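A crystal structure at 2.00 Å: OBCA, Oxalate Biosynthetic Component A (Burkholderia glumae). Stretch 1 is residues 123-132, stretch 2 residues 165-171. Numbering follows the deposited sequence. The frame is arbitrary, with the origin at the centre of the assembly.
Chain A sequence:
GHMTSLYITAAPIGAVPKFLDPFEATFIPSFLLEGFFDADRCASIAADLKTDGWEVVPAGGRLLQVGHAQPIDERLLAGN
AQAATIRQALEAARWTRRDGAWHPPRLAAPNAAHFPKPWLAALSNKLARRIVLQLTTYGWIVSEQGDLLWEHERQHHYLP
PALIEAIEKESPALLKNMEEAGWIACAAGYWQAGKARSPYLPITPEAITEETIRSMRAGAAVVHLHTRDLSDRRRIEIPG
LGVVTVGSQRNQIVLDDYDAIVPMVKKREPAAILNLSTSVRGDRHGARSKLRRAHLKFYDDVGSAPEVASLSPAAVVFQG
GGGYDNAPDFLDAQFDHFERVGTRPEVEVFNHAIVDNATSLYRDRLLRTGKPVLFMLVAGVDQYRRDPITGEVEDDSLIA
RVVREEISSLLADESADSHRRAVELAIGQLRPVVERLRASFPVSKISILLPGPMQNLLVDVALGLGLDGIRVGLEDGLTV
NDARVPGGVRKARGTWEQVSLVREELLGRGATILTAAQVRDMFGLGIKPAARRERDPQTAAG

Stretch 1 (123-132) LSNKLARRIV
Stretch 2, residues 165-171: EAIEKES

Two helical segments of one chain pack here with their N-to-C directions 141° apart, closer to antiparallel than to perpendicular, and their axes approach to 11.0 Å. Residues 125-132 open a helix that runs on later in the chain; 165-170 are the last residues of a helix that began earlier. The start of the first helix therefore lies against the end of the second, with L123 CA 6.4 Å from E170 CA and L127 CA 7.5 Å from A166 CA. The two pairs are four residues apart in each segment, about one helical turn.

The polar end is built around E170. L123 is extended (phi/psi -115/165) and S124 follows at -60/152, after which N125 to V132 stay near -60/-45. S124 is the N-cap: chi1 at 60° (p) lets its OG accept from L127 N at 3.2 Å, while S124 O takes A128 N at 2.9 Å. E170, itself helical at -76/-35, points its CA-to-CB bond toward the first stretch and extends with chi1 -72° (m), chi2 -162° (t) and chi3 -161°. That reach delivers both carboxylate oxygens to one residue. S124 N donates to E170 OE2 at 2.8 Å, nearly linear at 171°, and S124 OG donates to E170 OE1 at 2.6 Å. The serine hydroxyl thus accepts from its own helix and donates across the contact, and the carboxylate grips a residue whose backbone N lies before the first turn. E170 OE2 also sits 3.3 Å from L123 CA. Beside the clasp, L123 CD2 (chi1 -48°, m; chi2 171°, t) lies 3.9 Å from S171 CB.

Beyond this clasp the contact turns apolar. L127 points toward the second helix with chi1 -173° (t) and chi2 41° (p). A166 also points toward the first stretch, and L127 CD2 comes within 3.5 Å of A166 O. L127 CD2 lies equally 3.5 Å from E170 CD, and 4.3 Å from I167 CG1; L127 CD1 meets A166 CB at 4.1 Å. One turn after L127, I131 (chi1 -63°, m; chi2 171°, t) meets I167 (chi1 -66°, m; chi2 173°, t); the two adopt matching rotamers, and their CD1 atoms meet, I131 CD1 to I167 CD1 at 3.8 Å.

At the exposed margin, R130 (chi1 -94°, between wells; chi2 177°, t; chi3 90°, p) brings NH1 to 4.2 Å from A166 CB, a simple contact. N125 and E168 point away, and the ends of K126 and K169 lead away, keeping these polar groups outside the contact. The whole buries 341 Å², both sides summed.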

ATOM      1  N   LEU A 123      23.720   5.619  15.706  1.00 34.99           N
ATOM      2  CA  LEU A 123      23.132   4.300  15.851  1.00 34.67           C
ATOM      3  C   LEU A 123      23.437   3.402  14.665  1.00 36.69           C
ATOM      4  O   LEU A 123      23.850   3.868  13.605  1.00 37.08           O
ATOM      5  CB  LEU A 123      21.616   4.421  16.019  1.00 33.83           C
ATOM      6  CG  LEU A 123      21.189   5.460  17.050  1.00 33.26           C
ATOM      7  CD1 LEU A 123      19.687   5.683  17.006  1.00 31.42           C
ATOM      8  CD2 LEU A 123      21.614   4.991  18.429  1.00 33.06           C
ATOM      9  N   SER A 124      23.218   2.106  14.858  1.00 35.92           N
ATOM     10  CA  SER A 124      23.258   1.153  13.765  1.00 40.75           C
ATOM     11  C   SER A 124      22.197   1.534  12.740  1.00 41.28           C
ATOM     12  O   SER A 124      21.178   2.147  13.093  1.00 34.82           O
ATOM     13  CB  SER A 124      22.959  -0.240  14.287  1.00 37.16           C
ATOM     14  OG  SER A 124      21.677  -0.286  14.881  1.00 40.67           O
ATOM     15  N   ASN A 125      22.431   1.175  11.481  1.00 38.89           N
ATOM     16  CA  ASN A 125      21.466   1.463  10.430  1.00 39.91           C
ATOM     17  C   ASN A 125      20.087   0.924  10.768  1.00 38.78           C
ATOM     18  O   ASN A 125      19.087   1.603  10.567  1.00 38.52           O
ATOM     19  CB  ASN A 125      21.936   0.920   9.079  1.00 39.80           C
ATOM     20  CG  ASN A 125      22.998   1.790   8.444  1.00 49.17           C
ATOM     21  OD1 ASN A 125      23.240   2.915   8.883  1.00 50.93           O
ATOM     22  ND2 ASN A 125      23.632   1.277   7.391  1.00 53.24           N
ATOM     23  N   LYS A 126      20.037  -0.288  11.304  1.00 39.09           N
ATOM     24  CA  LYS A 126      18.764  -0.895  11.660  1.00 40.31           C
ATOM     25  C   LYS A 126      17.996  -0.115  12.726  1.00 40.06           C
ATOM     26  O   LYS A 126      16.782   0.065  12.611  1.00 38.44           O
ATOM     27  CB  LYS A 126      18.963  -2.348  12.101  1.00 46.79           C
ATOM     28  CG  LYS A 126      18.798  -3.352  10.964  1.00 53.09           C
ATOM     29  CD  LYS A 126      19.562  -4.634  11.250  1.00 61.18           C
ATOM     30  CE  LYS A 126      18.764  -5.864  10.851  1.00 61.81           C
ATOM     31  NZ  LYS A 126      17.560  -6.031  11.719  1.00 70.72           N
ATOM     32  N   LEU A 127      18.695   0.331  13.766  1.00 37.00           N
ATOM     33  CA  LEU A 127      18.048   1.080  14.840  1.00 36.63           C
ATOM     34  C   LEU A 127      17.581   2.452  14.327  1.00 31.54           C
ATOM     35  O   LEU A 127      16.458   2.878  14.599  1.00 33.57           O
ATOM     36  CB  LEU A 127      18.993   1.228  16.044  1.00 35.78           C
ATOM     37  CG  LEU A 127      18.344   1.849  17.289  1.00 39.82           C
ATOM     38  CD1 LEU A 127      16.943   1.291  17.495  1.00 34.64           C
ATOM     39  CD2 LEU A 127      19.185   1.625  18.543  1.00 33.68           C
ATOM     40  N   ALA A 128      18.441   3.129  13.576  1.00 29.58           N
ATOM     41  CA  ALA A 128      18.077   4.410  12.979  1.00 32.82           C
ATOM     42  C   ALA A 128      16.836   4.295  12.072  1.00 32.38           C
ATOM     43  O   ALA A 128      15.944   5.139  12.140  1.00 28.54           O
ATOM     44  CB  ALA A 128      19.258   5.006  12.217  1.00 32.04           C
ATOM     45  N   ARG A 129      16.777   3.249  11.243  1.00 30.60           N
ATOM     46  CA  ARG A 129      15.622   3.028  10.365  1.00 32.70           C
ATOM     47  C   ARG A 129      14.346   2.855  11.176  1.00 31.60           C
ATOM     48  O   ARG A 129      13.307   3.398  10.821  1.00 31.86           O
ATOM     49  CB  ARG A 129      15.811   1.789   9.474  1.00 33.39           C
ATOM     50  CG  ARG A 129      16.820   1.937   8.366  1.00 45.92           C
ATOM     51  CD  ARG A 129      16.792   0.758   7.372  1.00 49.24           C
ATOM     52  NE  ARG A 129      18.031   0.716   6.597  1.00 56.88           N
ATOM     53  CZ  ARG A 129      18.927  -0.270   6.645  1.00 57.38           C
ATOM     54  NH1 ARG A 129      18.724  -1.339   7.411  1.00 51.49           N
ATOM     55  NH2 ARG A 129      20.027  -0.188   5.910  1.00 58.32           N
ATOM     56  N   ARG A 130      14.428   2.088  12.258  1.00 30.19           N
ATOM     57  CA  ARG A 130      13.280   1.875  13.129  1.00 29.19           C
ATOM     58  C   ARG A 130      12.728   3.193  13.653  1.00 30.85           C
ATOM     59  O   ARG A 130      11.512   3.411  13.654  1.00 29.72           O
ATOM     60  CB  ARG A 130      13.661   0.998  14.327  1.00 31.07           C
ATOM     61  CG  ARG A 130      13.406  -0.488  14.146  1.00 44.72           C
ATOM     62  CD  ARG A 130      13.892  -1.263  15.371  1.00 43.10           C
ATOM     63  NE  ARG A 130      12.863  -1.408  16.399  1.00 46.23           N
ATOM     64  CZ  ARG A 130      13.077  -1.927  17.604  1.00 50.07           C
ATOM     65  NH1 ARG A 130      14.295  -2.342  17.940  1.00 47.87           N
ATOM     66  NH2 ARG A 130      12.078  -2.033  18.476  1.00 49.62           N
ATOM     67  N   ILE A 131      13.625   4.059  14.119  1.00 30.31           N
ATOM     68  CA  ILE A 131      13.223   5.346  14.681  1.00 28.86           C
ATOM     69  C   ILE A 131      12.660   6.245  13.587  1.00 27.31           C
ATOM     70  O   ILE A 131      11.593   6.854  13.758  1.00 26.16           O
ATOM     71  CB  ILE A 131      14.402   6.057  15.373  1.00 24.95           C
ATOM     72  CG1 ILE A 131      14.889   5.221  16.558  1.00 33.86           C
ATOM     73  CG2 ILE A 131      13.987   7.432  15.850  1.00 28.76           C
ATOM     74  CD1 ILE A 131      16.170   5.721  17.179  1.00 32.17           C
ATOM     75  N   VAL A 132      13.380   6.340  12.471  1.00 24.22           N
ATOM     76  CA  VAL A 132      12.932   7.168  11.361  1.00 27.38           C
ATOM     77  C   VAL A 132      11.547   6.716  10.843  1.00 26.48           C
ATOM     78  O   VAL A 132      10.663   7.544  10.630  1.00 24.91           O
ATOM     79  CB  VAL A 132      13.977   7.238  10.220  1.00 25.50           C
ATOM     80  CG1 VAL A 132      13.400   7.972   9.018  1.00 25.24           C
ATOM     81  CG2 VAL A 132      15.242   7.964  10.694  1.00 25.70           C
ATOM     82  N   GLU A 165      14.819   0.581  24.943  1.00 42.15           N
ATOM     83  CA  GLU A 165      15.853  -0.318  25.441  1.00 41.58           C
ATOM     84  C   GLU A 165      16.993  -0.467  24.439  1.00 39.60           C
ATOM     85  O   GLU A 165      18.161  -0.469  24.820  1.00 40.15           O
ATOM     86  CB  GLU A 165      15.247  -1.677  25.819  1.00 41.32           C
ATOM     87  CG  GLU A 165      14.441  -1.606  27.112  1.00 45.43           C
ATOM     88  CD  GLU A 165      13.442  -2.734  27.272  1.00 49.70           C
ATOM     89  OE1 GLU A 165      13.372  -3.626  26.393  1.00 50.64           O
ATOM     90  OE2 GLU A 165      12.715  -2.713  28.285  1.00 51.38           O
ATOM     91  N   ALA A 166      16.662  -0.555  23.154  1.00 38.77           N
ATOM     92  CA  ALA A 166      17.701  -0.682  22.135  1.00 40.00           C
ATOM     93  C   ALA A 166      18.533   0.600  22.010  1.00 39.98           C
ATOM     94  O   ALA A 166      19.747   0.544  21.794  1.00 38.06           O
ATOM     95  CB  ALA A 166      17.107  -1.084  20.797  1.00 38.87           C
ATOM     96  N   ILE A 167      17.881   1.750  22.149  1.00 36.69           N
ATOM     97  CA  ILE A 167      18.586   3.028  22.137  1.00 34.86           C
ATOM     98  C   ILE A 167      19.525   3.103  23.350  1.00 38.44           C
ATOM     99  O   ILE A 167      20.689   3.497  23.241  1.00 33.87           O
ATOM    100  CB  ILE A 167      17.587   4.216  22.189  1.00 35.53           C
ATOM    101  CG1 ILE A 167      16.748   4.283  20.907  1.00 37.76           C
ATOM    102  CG2 ILE A 167      18.319   5.545  22.455  1.00 28.82           C
ATOM    103  CD1 ILE A 167      15.633   5.319  20.968  1.00 34.56           C
ATOM    104  N   GLU A 168      18.995   2.727  24.509  1.00 37.86           N
ATOM    105  CA  GLU A 168      19.757   2.729  25.745  1.00 40.40           C
ATOM    106  C   GLU A 168      21.007   1.859  25.629  1.00 41.34           C
ATOM    107  O   GLU A 168      22.068   2.232  26.115  1.00 42.90           O
ATOM    108  CB  GLU A 168      18.884   2.249  26.899  1.00 43.26           C
ATOM    109  CG  GLU A 168      19.574   2.298  28.246  1.00 47.15           C
ATOM    110  CD  GLU A 168      18.626   2.678  29.364  1.00 53.14           C
ATOM    111  OE1 GLU A 168      17.427   2.330  29.278  1.00 57.33           O
ATOM    112  OE2 GLU A 168      19.078   3.333  30.322  1.00 61.27           O
ATOM    113  N   LYS A 169      20.887   0.713  24.965  1.00 41.70           N
ATOM    114  CA  LYS A 169      22.055  -0.139  24.739  1.00 44.85           C
ATOM    115  C   LYS A 169      23.088   0.450  23.764  1.00 46.20           C
ATOM    116  O   LYS A 169      24.290   0.413  24.036  1.00 41.48           O
ATOM    117  CB  LYS A 169      21.632  -1.540  24.291  1.00 41.25           C
ATOM    118  CG  LYS A 169      21.206  -2.474  25.426  1.00 55.16           C
ATOM    119  CD  LYS A 169      22.352  -2.750  26.418  1.00 60.85           C
ATOM    120  CE  LYS A 169      22.219  -1.922  27.700  1.00 57.96           C
ATOM    121  NZ  LYS A 169      23.524  -1.759  28.410  1.00 64.26           N
ATOM    122  N   GLU A 170      22.630   0.986  22.631  1.00 43.10           N
ATOM    123  CA  GLU A 170      23.553   1.532  21.634  1.00 33.34           C
ATOM    124  C   GLU A 170      24.131   2.891  22.011  1.00 35.59           C
ATOM    125  O   GLU A 170      25.275   3.196  21.683  1.00 35.88           O
ATOM    126  CB  GLU A 170      22.883   1.623  20.254  1.00 36.35           C
ATOM    127  CG  GLU A 170      22.659   0.277  19.578  1.00 36.66           C
ATOM    128  CD  GLU A 170      22.406   0.398  18.083  1.00 36.68           C
ATOM    129  OE1 GLU A 170      21.864  -0.563  17.492  1.00 40.34           O
ATOM    130  OE2 GLU A 170      22.754   1.446  17.492  1.00 35.77           O
ATOM    131  N   SER A 171      23.335   3.721  22.674  1.00 33.95           N
ATOM    132  CA  SER A 171      23.753   5.091  22.937  1.00 32.11           C
ATOM    133  C   SER A 171      22.983   5.690  24.110  1.00 35.53           C
ATOM    134  O   SER A 171      21.965   6.362  23.920  1.00 33.89           O
ATOM    135  CB  SER A 171      23.577   5.962  21.687  1.00 27.78           C
ATOM    136  OG  SER A 171      23.923   7.312  21.956  1.00 31.20           O
TER